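Local coordinates for DUF3863 domain-containing protein (Parabacteroides distasonis, PDB 3LM3) that is of unknown function but is probably a carbohydrate-active enzyme of the glycoside hydrolase or deacetylase type, at residues R21-C26 / K304-G309; A283-A288 / V320-F325; G309-E312 / H318-T321; R242-I247 / H264-H269. All coordinates share one frame; numbering follows the deposited sequence. Where two conformers were deposited one is given.

Contact 1: R21-C26 / K304-G309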
loop_
_atom_site.group_PDB
_atom_site.type_symbol
_atom_site.label_atom_id
_atom_site.label_comp_id
_atom_site.label_asym_id
_atom_site.label_seq_id
_atom_site.Cartn_x
_atom_site.Cartn_y
_atom_site.Cartn_z
ATOM N N ARG A 21 17.126 0.770 -2.405
ATOM C CA ARG A 21 16.103 0.265 -1.484
ATOM C C ARG A 21 15.398 1.464 -0.861
ATOM O O ARG A 21 16.065 2.418 -0.454
ATOM C CB ARG A 21 16.768 -0.586 -0.398
ATOM C CG ARG A 21 17.443 -1.823 -0.904
ATOM C CD ARG A 21 18.219 -2.516 0.197
ATOM N NE ARG A 21 18.784 -3.778 -0.248
ATOM C CZ ARG A 21 19.920 -3.917 -0.903
ATOM N NH1 ARG A 21 20.664 -2.872 -1.211
ATOM N NH2 ARG A 21 20.315 -5.141 -1.256
ATOM N N PHE A 22 14.067 1.429 -0.839
ATOM C CA PHE A 22 13.257 2.534 -0.378
ATOM C C PHE A 22 12.211 2.068 0.615
ATOM O O PHE A 22 11.598 1.023 0.420
ATOM C CB PHE A 22 12.503 3.154 -1.532
ATOM C CG PHE A 22 13.403 3.728 -2.587
ATOM C CD1 PHE A 22 13.855 5.022 -2.475
ATOM C CD2 PHE A 22 13.830 2.968 -3.658
ATOM C CE1 PHE A 22 14.713 5.546 -3.434
ATOM C CE2 PHE A 22 14.731 3.476 -4.603
ATOM C CZ PHE A 22 15.138 4.792 -4.491
ATOM N N VAL A 23 12.009 2.887 1.654
ATOM C CA VAL A 23 10.852 2.760 2.545
ATOM C C VAL A 23 10.069 4.061 2.456
ATOM O O VAL A 23 10.639 5.142 2.671
ATOM C CB VAL A 23 11.233 2.506 4.012
ATOM C CG1 VAL A 23 9.997 2.594 4.935
ATOM C CG2 VAL A 23 11.947 1.164 4.179
ATOM N N THR A 24 8.780 3.953 2.168
ATOM C CA THR A 24 7.885 5.098 2.188
ATOM C C THR A 24 6.898 4.920 3.329
ATOM O O THR A 24 6.056 4.014 3.286
ATOM C CB THR A 24 7.151 5.283 0.868
ATOM O OG1 THR A 24 6.393 4.113 0.530
ATOM C CG2 THR A 24 8.114 5.585 -0.286
ATOM N N LEU A 25 6.989 5.773 4.345
ATOM C CA LEU A 25 6.074 5.793 5.471
ATOM C C LEU A 25 5.129 6.967 5.363
ATOM O O LEU A 25 5.523 8.076 4.986
ATOM C CB LEU A 25 6.842 5.960 6.784
ATOM C CG LEU A 25 6.015 6.211 8.049
ATOM C CD1 LEU A 25 5.136 5.012 8.388
ATOM C CD2 LEU A 25 6.941 6.569 9.241
ATOM N N CYS A 26 3.882 6.724 5.701
ATOM C CA CYS A 26 2.896 7.772 5.942
ATOM C C CYS A 26 2.378 7.669 7.373
ATOM O O CYS A 26 2.102 6.562 7.867
ATOM C CB CYS A 26 1.730 7.648 4.985
ATOM S SG CYS A 26 0.276 8.671 5.389
ATOM N N LYS A 304 11.095 3.004 16.487
ATOM C CA LYS A 304 12.551 3.028 16.581
ATOM C C LYS A 304 13.147 1.683 16.148
ATOM O O LYS A 304 14.157 1.631 15.432
ATOM C CB LYS A 304 13.002 3.356 18.020
ATOM C CG LYS A 304 12.669 4.758 18.501
ATOM C CD LYS A 304 13.065 4.955 19.983
ATOM C CE LYS A 304 12.646 6.338 20.510
ATOM N NZ LYS A 304 12.919 6.487 21.974
HETATM N N MSE A 305 12.534 0.589 16.589
HETATM C CA MSE A 305 13.034 -0.730 16.294
HETATM C C MSE A 305 12.985 -1.006 14.776
HETATM O O MSE A 305 13.945 -1.500 14.164
HETATM C CB MSE A 305 12.186 -1.748 17.051
HETATM C CG MSE A 305 12.855 -3.032 17.257
HETATM SE SE MSE A 305 11.794 -4.203 18.351
HETATM C CE MSE A 305 12.463 -3.625 20.093
ATOM N N TRP A 306 11.838 -0.670 14.183
ATOM C CA TRP A 306 11.623 -0.857 12.779
ATOM C C TRP A 306 12.672 -0.106 11.959
ATOM O O TRP A 306 13.351 -0.686 11.089
ATOM C CB TRP A 306 10.205 -0.395 12.404
ATOM C CG TRP A 306 9.955 -0.424 10.900
ATOM C CD1 TRP A 306 10.337 -1.395 9.986
ATOM C CD2 TRP A 306 9.249 0.565 10.156
ATOM N NE1 TRP A 306 9.914 -1.050 8.740
ATOM C CE2 TRP A 306 9.257 0.161 8.799
ATOM C CE3 TRP A 306 8.642 1.780 10.504
ATOM C CZ2 TRP A 306 8.647 0.910 7.796
ATOM C CZ3 TRP A 306 8.047 2.520 9.497
ATOM C CH2 TRP A 306 8.079 2.100 8.162
ATOM N N VAL A 307 12.816 1.189 12.211
ATOM C CA VAL A 307 13.755 2.004 11.429
ATOM C C VAL A 307 15.184 1.572 11.688
ATOM O O VAL A 307 15.948 1.353 10.746
ATOM C CB VAL A 307 13.541 3.486 11.755
ATOM C CG1 VAL A 307 14.656 4.378 11.134
ATOM C CG2 VAL A 307 12.138 3.938 11.286
ATOM N N THR A 308 15.557 1.426 12.951
ATOM C CA THR A 308 16.917 1.046 13.296
ATOM C C THR A 308 17.283 -0.324 12.738
ATOM O O THR A 308 18.379 -0.521 12.229
ATOM C CB THR A 308 17.113 1.013 14.814
ATOM O OG1 THR A 308 16.977 2.345 15.338
ATOM C CG2 THR A 308 18.494 0.460 15.161
ATOM N N GLY A 309 16.354 -1.272 12.811
ATOM C CA GLY A 309 16.617 -2.608 12.329
ATOM C C GLY A 309 16.779 -2.666 10.810
ATOM O O GLY A 309 17.607 -3.387 10.263
#
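Trp306 reaches from its helix to the strand and meets Val23 and Leu25 with the benzo end of its indole. Its CG lies anti to the backbone N (chi1 174°), which extends the ring away from helix 296-313. Val23 comes from the opposite direction. Its CG1 touches Trp306 CZ2 at 3.6 Å and Trp306 CH2 at 3.8 Å, obliquely to the ring. Leu25 meets the edge instead. Its CD1 lies near the ring plane, 4.0 Å from Trp306 CZ3. Both strand side chains project from the same face, two residues apart, while Thr24 between them points away. Contact is wholly apolar here. The polar corner of the indole turns elsewhere: NE1 is hydrogen-bonded to Glu266 OE2 on helix 255-277. Trp286 lies against the same indole, with the ring planes about 15° apart. Replacing Trp306 with an alanine would probably leave a gap beside Val23 CG1 and Leu25 CD1, and Glu266 OE2 without its indole N-H. A helix covering one face of a parallel sheet is typical of the beta/alpha fold, consistent with the barrel-like domain of the glycoside hydrolase/deacetylase clan.

Contact 2: A283-A288 / V320-F325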
loop_
_atom_site.group_PDB
_atom_site.type_symbol
_atom_site.label_atom_id
_atom_site.label_comp_id
_atom_site.label_asym_id
_atom_site.label_seq_id
_atom_site.Cartn_x
_atom_site.Cartn_y
_atom_site.Cartn_z
ATOM N N ALA A 283 6.396 -0.207 1.690
ATOM C CA ALA A 283 5.413 0.825 2.025
ATOM C C ALA A 283 4.826 0.582 3.390
ATOM O O ALA A 283 4.600 -0.577 3.782
ATOM C CB ALA A 283 4.280 0.830 1.002
ATOM N N ASN A 284 4.558 1.634 4.155
ATOM C CA ASN A 284 3.917 1.431 5.457
ATOM C C ASN A 284 3.138 2.672 5.839
ATOM O O ASN A 284 3.452 3.781 5.419
ATOM C CB ASN A 284 4.963 1.097 6.514
ATOM C CG ASN A 284 4.455 0.171 7.617
ATOM O OD1 ASN A 284 3.268 -0.141 7.715
ATOM N ND2 ASN A 284 5.407 -0.294 8.457
ATOM N N ILE A 285 2.077 2.453 6.607
ATOM C CA ILE A 285 1.187 3.515 7.102
ATOM C C ILE A 285 0.980 3.264 8.587
ATOM O O ILE A 285 0.552 2.173 8.973
ATOM C CB ILE A 285 -0.148 3.575 6.367
ATOM C CG1 ILE A 285 0.076 3.888 4.880
ATOM C CG2 ILE A 285 -1.080 4.632 7.027
ATOM C CD1 ILE A 285 -1.166 3.708 3.984
ATOM N N TRP A 286 1.328 4.232 9.410
ATOM C CA TRP A 286 1.124 4.208 10.861
ATOM C C TRP A 286 0.177 5.330 11.232
ATOM O O TRP A 286 0.452 6.511 10.978
ATOM C CB TRP A 286 2.425 4.430 11.623
ATOM C CG TRP A 286 3.441 3.326 11.562
ATOM C CD1 TRP A 286 3.825 2.609 10.447
ATOM C CD2 TRP A 286 4.192 2.773 12.649
ATOM N NE1 TRP A 286 4.774 1.687 10.792
ATOM C CE2 TRP A 286 5.008 1.753 12.135
ATOM C CE3 TRP A 286 4.214 2.997 14.030
ATOM C CZ2 TRP A 286 5.873 1.017 12.932
ATOM C CZ3 TRP A 286 5.090 2.276 14.800
ATOM C CH2 TRP A 286 5.890 1.298 14.266
ATOM N N GLU A 287 -0.930 5.012 11.871
ATOM C CA GLU A 287 -1.845 6.045 12.305
ATOM C C GLU A 287 -1.346 6.674 13.598
ATOM O O GLU A 287 -0.962 5.964 14.532
ATOM C CB GLU A 287 -3.219 5.455 12.520
ATOM C CG GLU A 287 -3.875 4.853 11.277
ATOM C CD GLU A 287 -3.370 3.472 10.868
ATOM O OE1 GLU A 287 -2.647 2.776 11.632
ATOM O OE2 GLU A 287 -3.773 3.020 9.782
ATOM N N ALA A 288 -1.324 8.003 13.623
ATOM C CA ALA A 288 -0.853 8.743 14.802
ATOM C C ALA A 288 -1.602 8.321 16.067
ATOM O O ALA A 288 -1.018 8.289 17.153
ATOM C CB ALA A 288 -0.993 10.217 14.582
ATOM N N VAL A 320 11.958 7.798 2.272
ATOM C CA VAL A 320 11.493 8.930 1.455
ATOM C C VAL A 320 9.976 9.003 1.476
ATOM O O VAL A 320 9.291 8.087 1.932
ATOM C CB VAL A 320 12.024 8.831 -0.001
ATOM C CG1 VAL A 320 13.565 8.726 0.007
ATOM C CG2 VAL A 320 11.425 7.658 -0.740
ATOM N N THR A 321 9.449 10.121 0.989
ATOM C CA THR A 321 8.010 10.301 0.956
ATOM C C THR A 321 7.361 9.415 -0.119
ATOM O O THR A 321 8.028 9.004 -1.077
ATOM C CB THR A 321 7.602 11.762 0.741
ATOM O OG1 THR A 321 7.789 12.099 -0.640
ATOM C CG2 THR A 321 8.392 12.715 1.631
ATOM N N PHE A 322 6.070 9.108 0.041
ATOM C CA PHE A 322 5.333 8.388 -1.012
ATOM C C PHE A 322 5.471 9.095 -2.336
ATOM O O PHE A 322 5.735 8.472 -3.355
ATOM C CB PHE A 322 3.849 8.204 -0.616
ATOM C CG PHE A 322 3.561 6.932 0.166
ATOM C CD1 PHE A 322 3.786 6.875 1.523
ATOM C CD2 PHE A 322 3.069 5.802 -0.473
ATOM C CE1 PHE A 322 3.516 5.720 2.250
ATOM C CE2 PHE A 322 2.793 4.636 0.247
ATOM C CZ PHE A 322 3.026 4.595 1.609
ATOM N N GLY A 323 5.248 10.414 -2.345
ATOM C CA GLY A 323 5.313 11.175 -3.568
ATOM C C GLY A 323 6.694 11.143 -4.210
ATOM O O GLY A 323 6.824 11.032 -5.440
ATOM N N GLU A 324 7.753 11.264 -3.411
ATOM C CA GLU A 324 9.135 11.256 -3.956
ATOM C C GLU A 324 9.413 9.918 -4.614
ATOM O O GLU A 324 9.997 9.835 -5.699
ATOM C CB GLU A 324 10.181 11.423 -2.856
ATOM C CG GLU A 324 10.490 12.758 -2.401
ATOM C CD GLU A 324 11.654 12.582 -1.423
ATOM O OE1 GLU A 324 11.382 12.263 -0.263
ATOM O OE2 GLU A 324 12.829 12.591 -1.855
ATOM N N PHE A 325 9.044 8.833 -3.942
ATOM C CA PHE A 325 9.295 7.509 -4.477
ATOM C C PHE A 325 8.523 7.310 -5.777
ATOM O O PHE A 325 9.073 6.815 -6.755
ATOM C CB PHE A 325 8.928 6.408 -3.472
ATOM C CG PHE A 325 9.033 5.038 -4.075
ATOM C CD1 PHE A 325 10.270 4.481 -4.381
ATOM C CD2 PHE A 325 7.881 4.335 -4.435
ATOM C CE1 PHE A 325 10.354 3.256 -5.055
ATOM C CE2 PHE A 325 7.945 3.151 -5.094
ATOM C CZ PHE A 325 9.183 2.566 -5.387
#
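Phe322 pushes its ring end against the methyl of Ala283 and the backbone carbonyl of Asn284. This is the tight part of the contact. Asn284 O lies in the ring plane, at the edge, 3.7 Å from Phe322 CE1. Ala283 CB sits obliquely to the ring, 4.0 Å from Phe322 CZ. Ile285 makes the looser part. Its CG1 comes no nearer than 4.5 Å to Phe322 CZ. Thr24, Ser146 and Met148 also pack on Phe322, so the ring is buried among strands. The partly exposed side lies farther along, at Glu324. There the helix start is held by a capping box. Glu324 N donates to Thr321 OG1 at 2.9 Å, and Thr321 N returns a nearly straight bond of 3.1 Å to Glu324 OE1 (174° at the hydrogen). That oxygen is met from above the carboxylate plane, 37° out of it. The other oxygen, OE2, forms a salt bridge with Arg71. On the strand, the Asn284 side chain turns away from the ring. Its ND2 bonds to Val244 O, and its OD1 takes a weak bond from Ile285 N. Between strand and helix the chemistry is therefore apolar, apart from one carbonyl oxygen beside ring C-H groups. Their slight positive charge probably suits that oxygen. The capping bonds hold the helix start, and the Asn284 amide binds the 242-247 loop; neither bridges strand and helix.

Contact 3: G309-E312 / H318-T321; sequences GTKE and HFVT
Lys311 lays the middle of its side chain along Phe319, the two groups running past each other in opposite directions. From CB the chain first makes no close approach to the ring. It then bends at chi2 (-66°) and again at chi3 (-75°), and this curl brings the methylenes onto Phe319. Lys311 CG reaches Phe319 CE1 at 4.0 Å. The next atom comes closer: Lys311 CD lies 3.7 Å from Phe319 CE1 and 4.1 Å from Phe319 CD1. This approach is oblique to the ring. CE carries the chain onward to the ammonium group. At the tip, NZ is hydrogen-bonded to Thr317 O, with a further weak bond to Pro315 O. The charge is thus spent on the turn that joins helix to strand, while the hydrocarbon part covers the aromatic ring. Thr310 meets the ring at its far end. Its CG2 is 3.9 Å from Phe319 CZ, and its CB follows at 4.0 Å from the same atom. With chi1 at -57°, the methyl is set anti to the backbone N and is brought against the ring. OG1 takes the other branch and bonds to Trp306 O, one turn back in the helix, and it also meets Glu266 OE1. Phe319 is buried, and Val23 and Asn67 pack on it as well. Helix 296-313 thus lies over strand 318-320, which follows it after a short turn and pairs in parallel with strand 21-29. Met263 and Phe270 of helix 255-277 also pack against Thr310.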
loop_
_atom_site.group_PDB
_atom_site.type_symbol
_atom_site.label_atom_id
_atom_site.label_comp_id
_atom_site.label_asym_id
_atom_site.label_seq_id
_atom_site.Cartn_x
_atom_site.Cartn_y
_atom_site.Cartn_z
ATOM N N GLY A 309 16.354 -1.272 12.811
ATOM C CA GLY A 309 16.617 -2.608 12.329
ATOM C C GLY A 309 16.779 -2.666 10.810
ATOM O O GLY A 309 17.607 -3.387 10.263
ATOM N N THR A 310 15.963 -1.865 10.121
ATOM C CA THR A 310 16.072 -1.731 8.676
ATOM C C THR A 310 17.424 -1.144 8.293
ATOM O O THR A 310 18.088 -1.661 7.410
ATOM C CB THR A 310 14.915 -0.869 8.141
ATOM O OG1 THR A 310 13.654 -1.449 8.512
ATOM C CG2 THR A 310 14.965 -0.761 6.623
ATOM N N LYS A 311 17.822 -0.055 8.941
ATOM C CA LYS A 311 19.104 0.595 8.622
ATOM C C LYS A 311 20.304 -0.277 8.999
ATOM O O LYS A 311 21.352 -0.218 8.354
ATOM C CB LYS A 311 19.199 1.970 9.288
ATOM C CG LYS A 311 18.222 3.008 8.791
ATOM C CD LYS A 311 18.411 3.458 7.350
ATOM C CE LYS A 311 19.567 4.370 7.154
ATOM N NZ LYS A 311 19.499 4.957 5.774
ATOM N N GLU A 312 20.181 -1.071 10.046
ATOM C CA GLU A 312 21.280 -1.937 10.439
ATOM C C GLU A 312 21.558 -2.986 9.369
ATOM O O GLU A 312 22.719 -3.218 8.991
ATOM C CB GLU A 312 20.978 -2.616 11.764
ATOM C CG GLU A 312 22.042 -3.575 12.253
ATOM C CD GLU A 312 21.696 -4.113 13.625
ATOM O OE1 GLU A 312 21.795 -3.336 14.601
ATOM O OE2 GLU A 312 21.296 -5.294 13.717
ATOM N N HIS A 318 16.814 4.198 1.665
ATOM C CA HIS A 318 16.337 5.570 1.679
ATOM C C HIS A 318 14.915 5.608 2.206
ATOM O O HIS A 318 14.025 4.952 1.630
ATOM C CB HIS A 318 16.357 6.146 0.268
ATOM C CG HIS A 318 17.716 6.162 -0.339
ATOM N ND1 HIS A 318 18.656 7.106 0.002
ATOM C CD2 HIS A 318 18.300 5.353 -1.256
ATOM C CE1 HIS A 318 19.762 6.880 -0.693
ATOM N NE2 HIS A 318 19.582 5.821 -1.458
ATOM N N PHE A 319 14.692 6.362 3.277
ATOM C CA PHE A 319 13.379 6.620 3.821
ATOM C C PHE A 319 12.905 7.933 3.197
ATOM O O PHE A 319 13.401 9.005 3.531
ATOM C CB PHE A 319 13.398 6.716 5.352
ATOM C CG PHE A 319 13.523 5.361 6.045
ATOM C CD1 PHE A 319 14.712 4.638 6.056
ATOM C CD2 PHE A 319 12.417 4.793 6.636
ATOM C CE1 PHE A 319 14.768 3.381 6.711
ATOM C CE2 PHE A 319 12.484 3.563 7.280
ATOM C CZ PHE A 319 13.661 2.861 7.291
ATOM N N VAL A 320 11.958 7.798 2.272
ATOM C CA VAL A 320 11.493 8.930 1.455
ATOM C C VAL A 320 9.976 9.003 1.476
ATOM O O VAL A 320 9.291 8.087 1.932
ATOM C CB VAL A 320 12.024 8.831 -0.001
ATOM C CG1 VAL A 320 13.565 8.726 0.007
ATOM C CG2 VAL A 320 11.425 7.658 -0.740
ATOM N N THR A 321 9.449 10.121 0.989
ATOM C CA THR A 321 8.010 10.301 0.956
ATOM C C THR A 321 7.361 9.415 -0.119
ATOM O O THR A 321 8.028 9.004 -1.077
ATOM C CB THR A 321 7.602 11.762 0.741
ATOM O OG1 THR A 321 7.789 12.099 -0.640
ATOM C CG2 THR A 321 8.392 12.715 1.631
#

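Contact 4: R242-I247 / H264-H269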
loop_
_atom_site.group_PDB
_atom_site.type_symbol
_atom_site.label_atom_id
_atom_site.label_comp_id
_atom_site.label_asym_id
_atom_site.label_seq_id
_atom_site.Cartn_x
_atom_site.Cartn_y
_atom_site.Cartn_z
ATOM N N ARG A 242 -1.140 -9.169 7.530
ATOM C CA ARG A 242 0.181 -9.234 8.130
ATOM C C ARG A 242 1.336 -9.013 7.133
ATOM O O ARG A 242 1.433 -9.675 6.082
ATOM C CB ARG A 242 0.353 -10.572 8.827
ATOM C CG ARG A 242 1.683 -10.691 9.535
ATOM C CD ARG A 242 1.629 -11.792 10.602
ATOM N NE ARG A 242 0.839 -11.349 11.743
ATOM C CZ ARG A 242 -0.331 -11.848 12.153
ATOM N NH1 ARG A 242 -0.894 -12.905 11.588
ATOM N NH2 ARG A 242 -0.959 -11.296 13.186
ATOM N N GLY A 243 2.247 -8.122 7.533
ATOM C CA GLY A 243 3.453 -7.853 6.804
ATOM C C GLY A 243 4.315 -6.900 7.581
ATOM O O GLY A 243 4.825 -7.270 8.651
ATOM N N VAL A 244 4.454 -5.664 7.101
ATOM C CA VAL A 244 5.195 -4.640 7.827
ATOM C C VAL A 244 4.343 -3.742 8.706
ATOM O O VAL A 244 4.884 -2.992 9.512
ATOM C CB VAL A 244 6.062 -3.765 6.894
ATOM C CG1 VAL A 244 7.065 -4.617 6.086
ATOM C CG2 VAL A 244 5.169 -2.915 5.981
ATOM N N GLY A 245 3.031 -3.845 8.591
ATOM C CA GLY A 245 2.170 -2.976 9.375
ATOM C C GLY A 245 2.318 -3.311 10.859
ATOM O O GLY A 245 2.380 -4.492 11.246
ATOM N N PRO A 246 2.359 -2.305 11.739
ATOM C CA PRO A 246 2.592 -2.558 13.140
ATOM C C PRO A 246 1.471 -3.273 13.912
ATOM O O PRO A 246 1.757 -3.967 14.877
ATOM C CB PRO A 246 2.807 -1.137 13.711
ATOM C CG PRO A 246 2.099 -0.252 12.750
ATOM C CD PRO A 246 2.362 -0.859 11.420
ATOM N N ILE A 247 0.218 -3.115 13.496
ATOM C CA ILE A 247 -0.920 -3.692 14.237
ATOM C C ILE A 247 -0.781 -5.209 14.372
ATOM O O ILE A 247 -0.938 -5.780 15.465
ATOM C CB ILE A 247 -2.261 -3.319 13.576
ATOM C CG1 ILE A 247 -2.553 -1.827 13.815
ATOM C CG2 ILE A 247 -3.418 -4.212 14.088
ATOM C CD1 ILE A 247 -2.717 -1.417 15.294
ATOM N N HIS A 264 11.479 -9.920 8.136
ATOM C CA HIS A 264 11.290 -10.964 7.140
ATOM C C HIS A 264 10.554 -10.424 5.911
ATOM O O HIS A 264 10.922 -10.688 4.761
ATOM C CB HIS A 264 10.485 -12.120 7.741
ATOM C CG HIS A 264 10.046 -13.132 6.733
ATOM N ND1 HIS A 264 10.869 -14.152 6.320
ATOM C CD2 HIS A 264 8.891 -13.256 6.028
ATOM C CE1 HIS A 264 10.231 -14.881 5.421
ATOM N NE2 HIS A 264 9.042 -14.342 5.204
ATOM N N THR A 265 9.481 -9.675 6.168
ATOM C CA THR A 265 8.688 -9.126 5.082
ATOM C C THR A 265 9.498 -8.129 4.283
ATOM O O THR A 265 9.462 -8.152 3.030
ATOM C CB THR A 265 7.390 -8.528 5.603
ATOM O OG1 THR A 265 6.630 -9.543 6.299
ATOM C CG2 THR A 265 6.552 -7.967 4.474
ATOM N N GLU A 266 10.269 -7.285 4.966
ATOM C CA GLU A 266 11.148 -6.375 4.222
ATOM C C GLU A 266 12.170 -7.107 3.386
ATOM O O GLU A 266 12.510 -6.674 2.283
ATOM C CB GLU A 266 11.834 -5.367 5.130
ATOM C CG GLU A 266 10.870 -4.437 5.779
ATOM C CD GLU A 266 11.550 -3.289 6.459
ATOM O OE1 GLU A 266 12.624 -3.496 7.108
ATOM O OE2 GLU A 266 11.037 -2.165 6.375
ATOM N N ALA A 267 12.674 -8.241 3.891
ATOM C CA ALA A 267 13.705 -8.991 3.174
ATOM C C ALA A 267 13.200 -9.572 1.839
ATOM O O ALA A 267 13.991 -9.774 0.924
ATOM C CB ALA A 267 14.288 -10.093 4.051
ATOM N N ILE A 268 11.894 -9.794 1.709
ATOM C CA ILE A 268 11.324 -10.183 0.424
ATOM C C ILE A 268 11.735 -9.188 -0.664
ATOM O O ILE A 268 12.024 -9.546 -1.821
ATOM C CB ILE A 268 9.781 -10.234 0.489
ATOM C CG1 ILE A 268 9.315 -11.242 1.535
ATOM C CG2 ILE A 268 9.128 -10.515 -0.896
ATOM C CD1 ILE A 268 7.765 -11.173 1.801
ATOM N N HIS A 269 11.772 -7.917 -0.273
ATOM C CA HIS A 269 12.058 -6.795 -1.153
ATOM C C HIS A 269 13.512 -6.390 -1.193
ATOM O O HIS A 269 14.040 -6.046 -2.250
ATOM C CB HIS A 269 11.177 -5.630 -0.710
ATOM C CG HIS A 269 9.742 -5.971 -0.834
ATOM N ND1 HIS A 269 9.081 -5.862 -2.039
ATOM C CD2 HIS A 269 8.908 -6.627 0.000
ATOM C CE1 HIS A 269 7.876 -6.378 -1.917
ATOM N NE2 HIS A 269 7.743 -6.852 -0.687
#
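Glu266 OE1 makes a short hydrogen bond to Thr310 OG1, and the indole of Trp306 takes the other oxygen. Helix 296-313 thus holds both oxygens of this buried carboxylate, which probably fixes its rotation. The stem of the same side chain serves the loop. Glu266 CG packs on Val244 CG1 at 3.8 Å, the two side chains meeting crosswise. Val244 CG1 also touches the methyl of Thr265, CG2, at 3.8 Å. One valine branch therefore fits against two successive helix residues. In Val244 a chi1 of -58° puts CG1 beside the backbone N, and there it meets the helix. Thr265 also leans on Gly243. Its OG1 is 3.6 Å from Gly243 CA, a packing contact without a hydrogen bond. The hydroxyl is satisfied within its own helix by Glu261 O, one turn earlier. Gly243 has phi -175° and psi -110°, a backbone shape that few other residues adopt, and the loop comes close here: the two CA atoms of Gly243 and Thr265 are 5.7 Å apart. Replacing Thr265 with an alanine removes both branches and would probably leave a gap beside Gly243 CA and Val244 CG1, with Glu261 O losing its hydroxyl partner. Nearby, Arg242 NH1 forms a salt bridge with Asp352, and the backbone of Val244 bonds to Thr219. Consistent with the beta/alpha domain of this family, the buried loop is packed between helix 255-277 and strand 280-287.

Overall arrangement
All four contacts lie within one beta/alpha domain. Contacts 1, 2 and 3 share its parallel sheet, where strand 21-29 pairs with 280-287 on one edge and 318-320 on the other. Centre to centre, contact 1 is about 4 Å from contact 3, 10 Å from contact 2 and 11 Å from contact 4. Contacts 1 and 3 both use helix 296-313; contact 2 puts helix 322-332 on the other face. Contacts 2 and 3 share Val320 and Thr321, where strand 318-320 leads into helix 322-332. In sequence contact 4 is nested inside the loop closed by contact 1 and precedes contacts 2 and 3. The first strand joins elements about 260 to 300 residues later, consistent with a closed barrel-like core.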